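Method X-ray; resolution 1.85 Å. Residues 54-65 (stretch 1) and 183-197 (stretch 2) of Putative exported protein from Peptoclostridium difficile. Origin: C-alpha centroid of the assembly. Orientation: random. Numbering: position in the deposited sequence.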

# COMPACT_ATOMS: atom_id res chain seq x y z
N PRO A 54 2.00 -31.58 14.36
CA PRO A 54 3.08 -32.50 14.72
C PRO A 54 4.47 -31.86 14.73
O PRO A 54 5.41 -32.49 15.23
CB PRO A 54 2.98 -33.61 13.66
CG PRO A 54 2.10 -33.08 12.57
CD PRO A 54 1.21 -32.06 13.21
N TYR A 55 4.63 -30.64 14.22
CA TYR A 55 5.93 -29.98 14.22
C TYR A 55 6.14 -29.08 15.43
O TYR A 55 7.29 -28.69 15.70
CB TYR A 55 6.11 -29.17 12.93
CG TYR A 55 5.74 -29.99 11.70
CD1 TYR A 55 4.51 -29.85 11.07
CD2 TYR A 55 6.61 -30.95 11.20
CE1 TYR A 55 4.17 -30.62 9.96
CE2 TYR A 55 6.28 -31.72 10.09
CZ TYR A 55 5.05 -31.55 9.48
OH TYR A 55 4.72 -32.33 8.37
N HIS A 56 5.07 -28.75 16.15
CA HIS A 56 5.16 -28.05 17.44
C HIS A 56 6.12 -26.85 17.37
O HIS A 56 7.06 -26.72 18.15
CB HIS A 56 5.58 -29.01 18.55
CG HIS A 56 4.62 -30.16 18.73
ND1 HIS A 56 3.34 -29.98 19.22
CD2 HIS A 56 4.75 -31.48 18.48
CE1 HIS A 56 2.73 -31.15 19.27
NE2 HIS A 56 3.55 -32.08 18.83
N TRP A 57 5.84 -25.96 16.43
CA TRP A 57 6.72 -24.81 16.28
C TRP A 57 6.61 -23.89 17.50
O TRP A 57 5.51 -23.70 18.05
CB TRP A 57 6.40 -24.03 15.02
CG TRP A 57 6.94 -24.65 13.74
CD1 TRP A 57 7.48 -25.91 13.57
CD2 TRP A 57 6.94 -24.04 12.46
NE1 TRP A 57 7.86 -26.09 12.25
CE2 TRP A 57 7.52 -24.96 11.55
CE3 TRP A 57 6.53 -22.78 11.98
CZ2 TRP A 57 7.70 -24.66 10.20
CZ3 TRP A 57 6.70 -22.49 10.63
CH2 TRP A 57 7.27 -23.43 9.75
N PRO A 58 7.72 -23.30 17.94
CA PRO A 58 7.72 -22.41 19.12
C PRO A 58 7.43 -20.97 18.78
O PRO A 58 7.93 -20.42 17.79
CB PRO A 58 9.17 -22.53 19.64
CG PRO A 58 9.99 -22.67 18.36
CD PRO A 58 9.08 -23.49 17.38
N SER A 59 6.64 -20.32 19.64
CA SER A 59 6.41 -18.88 19.51
C SER A 59 6.52 -18.20 20.87
O SER A 59 6.12 -18.76 21.90
CB SER A 59 5.02 -18.53 18.94
OG SER A 59 4.83 -18.94 17.59
N ASN A 60 6.99 -16.96 20.85
CA ASN A 60 6.89 -16.07 22.00
C ASN A 60 5.47 -15.50 21.99
O ASN A 60 5.13 -14.70 21.11
CB ASN A 60 7.97 -14.99 21.85
CG ASN A 60 7.88 -13.88 22.88
OD1 ASN A 60 8.46 -12.80 22.68
ND2 ASN A 60 7.20 -14.12 23.95
N VAL A 61 4.63 -15.92 22.92
CA VAL A 61 3.23 -15.49 22.94
C VAL A 61 3.07 -14.44 24.04
O VAL A 61 3.23 -14.74 25.23
CB VAL A 61 2.28 -16.67 23.15
CG1 VAL A 61 0.80 -16.16 23.17
CG2 VAL A 61 2.49 -17.71 22.00
N ILE A 62 2.75 -13.22 23.63
CA ILE A 62 2.57 -12.08 24.55
C ILE A 62 1.07 -11.86 24.72
O ILE A 62 0.36 -11.55 23.75
CB ILE A 62 3.26 -10.82 24.01
CG1 ILE A 62 4.71 -11.17 23.65
CG2 ILE A 62 3.17 -9.69 25.06
CD1 ILE A 62 5.48 -10.07 22.96
N SER A 63 0.59 -12.04 25.96
CA SER A 63 -0.83 -11.85 26.26
C SER A 63 -1.04 -10.41 26.69
O SER A 63 -0.43 -9.95 27.67
CB SER A 63 -1.28 -12.84 27.33
OG SER A 63 -2.57 -12.48 27.80
N LEU A 64 -1.84 -9.68 25.92
CA LEU A 64 -2.06 -8.25 26.08
C LEU A 64 -3.52 -7.95 26.43
O LEU A 64 -4.46 -8.67 26.04
CB LEU A 64 -1.72 -7.50 24.78
CG LEU A 64 -0.32 -7.67 24.20
CD1 LEU A 64 -0.28 -7.10 22.78
CD2 LEU A 64 0.67 -6.95 25.09
N THR A 65 -3.69 -6.84 27.15
CA THR A 65 -5.01 -6.27 27.46
C THR A 65 -4.93 -4.77 27.23
O THR A 65 -4.08 -4.11 27.83
CB THR A 65 -5.42 -6.55 28.92
OG1 THR A 65 -5.58 -7.96 29.14
CG2 THR A 65 -6.72 -5.80 29.28
N ASN A 183 -8.75 -8.36 25.19
CA ASN A 183 -7.64 -9.25 25.50
C ASN A 183 -7.22 -9.98 24.23
O ASN A 183 -8.08 -10.51 23.52
CB ASN A 183 -8.05 -10.30 26.55
CG ASN A 183 -8.64 -9.68 27.79
OD1 ASN A 183 -9.71 -10.06 28.25
ND2 ASN A 183 -7.93 -8.71 28.36
N GLN A 184 -5.93 -10.01 23.92
CA GLN A 184 -5.51 -10.85 22.80
C GLN A 184 -4.07 -11.30 22.97
O GLN A 184 -3.27 -10.64 23.64
CB GLN A 184 -5.69 -10.16 21.45
CG GLN A 184 -4.84 -8.96 21.21
CD GLN A 184 -5.14 -8.34 19.86
OE1 GLN A 184 -6.30 -8.03 19.55
NE2 GLN A 184 -4.11 -8.17 19.03
N ASN A 185 -3.74 -12.42 22.33
CA ASN A 185 -2.37 -12.91 22.22
C ASN A 185 -1.75 -12.43 20.92
O ASN A 185 -2.33 -12.62 19.83
CB ASN A 185 -2.31 -14.44 22.24
CG ASN A 185 -2.59 -15.03 23.61
OD1 ASN A 185 -2.21 -14.46 24.63
ND2 ASN A 185 -3.28 -16.15 23.63
N ASP A 186 -0.57 -11.84 21.01
CA ASP A 186 0.25 -11.52 19.85
C ASP A 186 1.46 -12.44 19.87
O ASP A 186 2.26 -12.39 20.82
CB ASP A 186 0.65 -10.04 19.85
CG ASP A 186 -0.53 -9.12 19.50
OD1 ASP A 186 -1.65 -9.64 19.29
OD2 ASP A 186 -0.34 -7.88 19.45
N ALA A 187 1.59 -13.28 18.84
CA ALA A 187 2.53 -14.40 18.84
C ALA A 187 3.62 -14.19 17.80
O ALA A 187 3.35 -13.75 16.68
CB ALA A 187 1.83 -15.73 18.57
N PHE A 188 4.86 -14.51 18.17
CA PHE A 188 6.01 -14.33 17.30
C PHE A 188 6.88 -15.58 17.32
O PHE A 188 7.39 -15.96 18.38
CB PHE A 188 6.82 -13.11 17.74
CG PHE A 188 5.98 -11.90 17.99
CD1 PHE A 188 5.44 -11.67 19.26
CD2 PHE A 188 5.71 -11.00 16.97
CE1 PHE A 188 4.67 -10.56 19.52
CE2 PHE A 188 4.93 -9.87 17.22
CZ PHE A 188 4.43 -9.65 18.50
N LEU A 189 7.06 -16.20 16.15
CA LEU A 189 7.88 -17.41 16.04
C LEU A 189 9.27 -17.17 16.64
O LEU A 189 9.87 -16.11 16.45
CB LEU A 189 7.98 -17.85 14.56
CG LEU A 189 6.68 -18.47 14.02
CD1 LEU A 189 6.73 -18.72 12.48
CD2 LEU A 189 6.46 -19.78 14.75
N LEU A 190 9.76 -18.15 17.41
CA LEU A 190 11.04 -18.01 18.14
C LEU A 190 11.86 -19.31 17.99
O LEU A 190 11.92 -20.15 18.88
CB LEU A 190 10.78 -17.65 19.61
CG LEU A 190 12.01 -17.15 20.39
CD1 LEU A 190 12.32 -15.77 19.85
CD2 LEU A 190 11.70 -17.07 21.85
N PHE A 191 12.45 -19.47 16.79
CA PHE A 191 13.20 -20.67 16.44
C PHE A 191 14.56 -20.77 17.11
O PHE A 191 15.00 -21.87 17.42
CB PHE A 191 13.37 -20.74 14.92
CG PHE A 191 12.09 -20.91 14.18
CD1 PHE A 191 11.62 -19.92 13.34
CD2 PHE A 191 11.31 -22.06 14.37
CE1 PHE A 191 10.42 -20.08 12.64
CE2 PHE A 191 10.11 -22.24 13.68
CZ PHE A 191 9.66 -21.25 12.81
N ASP A 192 15.24 -19.64 17.36
CA ASP A 192 16.58 -19.72 17.94
C ASP A 192 16.55 -20.40 19.31
O ASP A 192 15.70 -20.10 20.15
CB ASP A 192 17.20 -18.33 18.05
CG ASP A 192 18.70 -18.38 18.33
OD1 ASP A 192 19.32 -19.45 18.12
OD2 ASP A 192 19.28 -17.35 18.76
N LYS A 193 17.48 -21.35 19.52
CA LYS A 193 17.71 -22.15 20.75
C LYS A 193 16.68 -23.25 20.92
O LYS A 193 16.65 -23.89 21.97
CB LYS A 193 17.73 -21.31 22.04
CG LYS A 193 18.64 -20.06 21.99
CD LYS A 193 20.11 -20.42 22.01
CE LYS A 193 20.96 -19.17 22.28
NZ LYS A 193 22.39 -19.52 22.31
N TRP A 194 15.84 -23.51 19.92
CA TRP A 194 14.89 -24.61 19.96
C TRP A 194 15.48 -25.83 19.26
O TRP A 194 16.13 -25.71 18.22
CB TRP A 194 13.59 -24.16 19.30
CG TRP A 194 12.50 -25.17 19.08
CD1 TRP A 194 11.83 -25.90 20.02
CD2 TRP A 194 11.94 -25.52 17.81
NE1 TRP A 194 10.87 -26.70 19.39
CE2 TRP A 194 10.93 -26.48 18.04
CE3 TRP A 194 12.20 -25.12 16.50
CZ2 TRP A 194 10.17 -27.05 17.00
CZ3 TRP A 194 11.43 -25.66 15.46
CH2 TRP A 194 10.43 -26.61 15.73
N LYS A 195 15.30 -27.00 19.85
CA LYS A 195 15.64 -28.26 19.20
C LYS A 195 14.35 -29.02 18.94
O LYS A 195 13.70 -29.51 19.86
CB LYS A 195 16.61 -29.09 20.04
CG LYS A 195 17.09 -30.32 19.29
CD LYS A 195 18.09 -31.14 20.09
CE LYS A 195 19.47 -30.52 20.04
NZ LYS A 195 19.94 -30.37 18.63
N GLN A 196 13.98 -29.12 17.66
CA GLN A 196 12.68 -29.68 17.31
C GLN A 196 12.58 -31.15 17.71
O GLN A 196 11.54 -31.60 18.21
CB GLN A 196 12.43 -29.51 15.81
CG GLN A 196 11.09 -30.12 15.33
CD GLN A 196 10.77 -29.77 13.90
OE1 GLN A 196 11.65 -29.83 13.02
NE2 GLN A 196 9.52 -29.40 13.64
N SER A 197 13.67 -31.91 17.54
CA SER A 197 13.65 -33.35 17.81
C SER A 197 13.27 -33.66 19.25
O SER A 197 12.62 -34.67 19.52
CB SER A 197 15.00 -33.97 17.46
OG SER A 197 16.04 -33.44 18.27
O HOH W 1 8.56 -28.41 19.98

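Two segments far apart in sequence meet here, burying 1050 Å² between them. Residues 58-65 and 183-189 form neighbouring antiparallel strands, their directions 152° apart. Before the strand, stretch 1 is a loop that packs against the aromatic and polar side chains following strand 183-189.

Pro54 makes no contact with stretch 2. Tyr55 opens the interface through its backbone. The side-chain amide of Gln196 reaches across, and NE2 donates a hydrogen bond to Tyr55 O at 3.1 Å. The same NE2 lies at the edge of the Tyr55 ring.

His56 also contributes its carbonyl. One water donates to His56 O at 2.9 Å and accepts from Trp194 NE1 at 2.9 Å. It bridges two polar groups that do not bond directly.

Trp57 is buried among side chains of stretch 2. The edge of Phe191 points at the face of its six-membered ring, with planes at 82° and Trp57 CE3 to Phe191 CZ at 3.6 Å. Such a contact sets the weakly positive ring hydrogens against pi electrons. Trp194 meets Trp57 obliquely, with Trp57 CD1 and Trp194 CH2 3.7 Å apart. Leu189 adds an apolar contact.

Pro58 begins the strand, and its ring lies over the face of Trp194. Pro58 CD sits 3.4 Å from the centroid of the six-membered ring, almost on the ring normal, which is good CH-pi geometry. A type II turn from Phe191 to Trp194 links these two aromatic residues; its backbone bond runs from Trp194 N to Phe191 O at 3.1 Å. The proline carbonyl is used too: Leu190 N donates to Pro58 O at 2.9 Å.

Ser59 pairs with Leu189 without mutual backbone hydrogen bonds. The CA atoms of Ser59 and Leu189 are only 4.0 Å apart, and the side chains diverge. Even so, the end of the leucine comes back, with Leu189 CD2 3.4 Å from Ser59 OG.

From here the ladder is regular. Asn60 and Phe188 exchange two hydrogen bonds: Asn60 N to Phe188 O at 2.7 Å and Phe188 N to Asn60 O at 3.0 Å. Val61 faces Ala187 in a narrow pair, with Val61 CG2 and Ala187 CB 4.0 Å apart.

Ile62 and Asp186 form the next doubly bonded pair. Ile62 also packs on Phe188, an apolar contact of 3.6 Å between Ile62 CD1 and Phe188 CE1. Ser63 lies opposite Asn185, and Ser63 CB is 3.3 Å from Asn185 OD1.

Leu64 and Gln184 make the last double pair, both N-to-O distances between Leu64 and Gln184 being 2.9 Å. Leu64 CD1 approaches Asp186 OD2 at 3.4 Å. Within stretch 2, Gln184 NE2 donates to Asp186 OD1 at 2.9 Å, joining two side chains on the same face as Leu64.

Thr65 ends the contact beside Asn183. Asn183 ND2 donates to Thr65 OG1 at 2.6 Å, but the 118° angle makes this bond weak despite its short length.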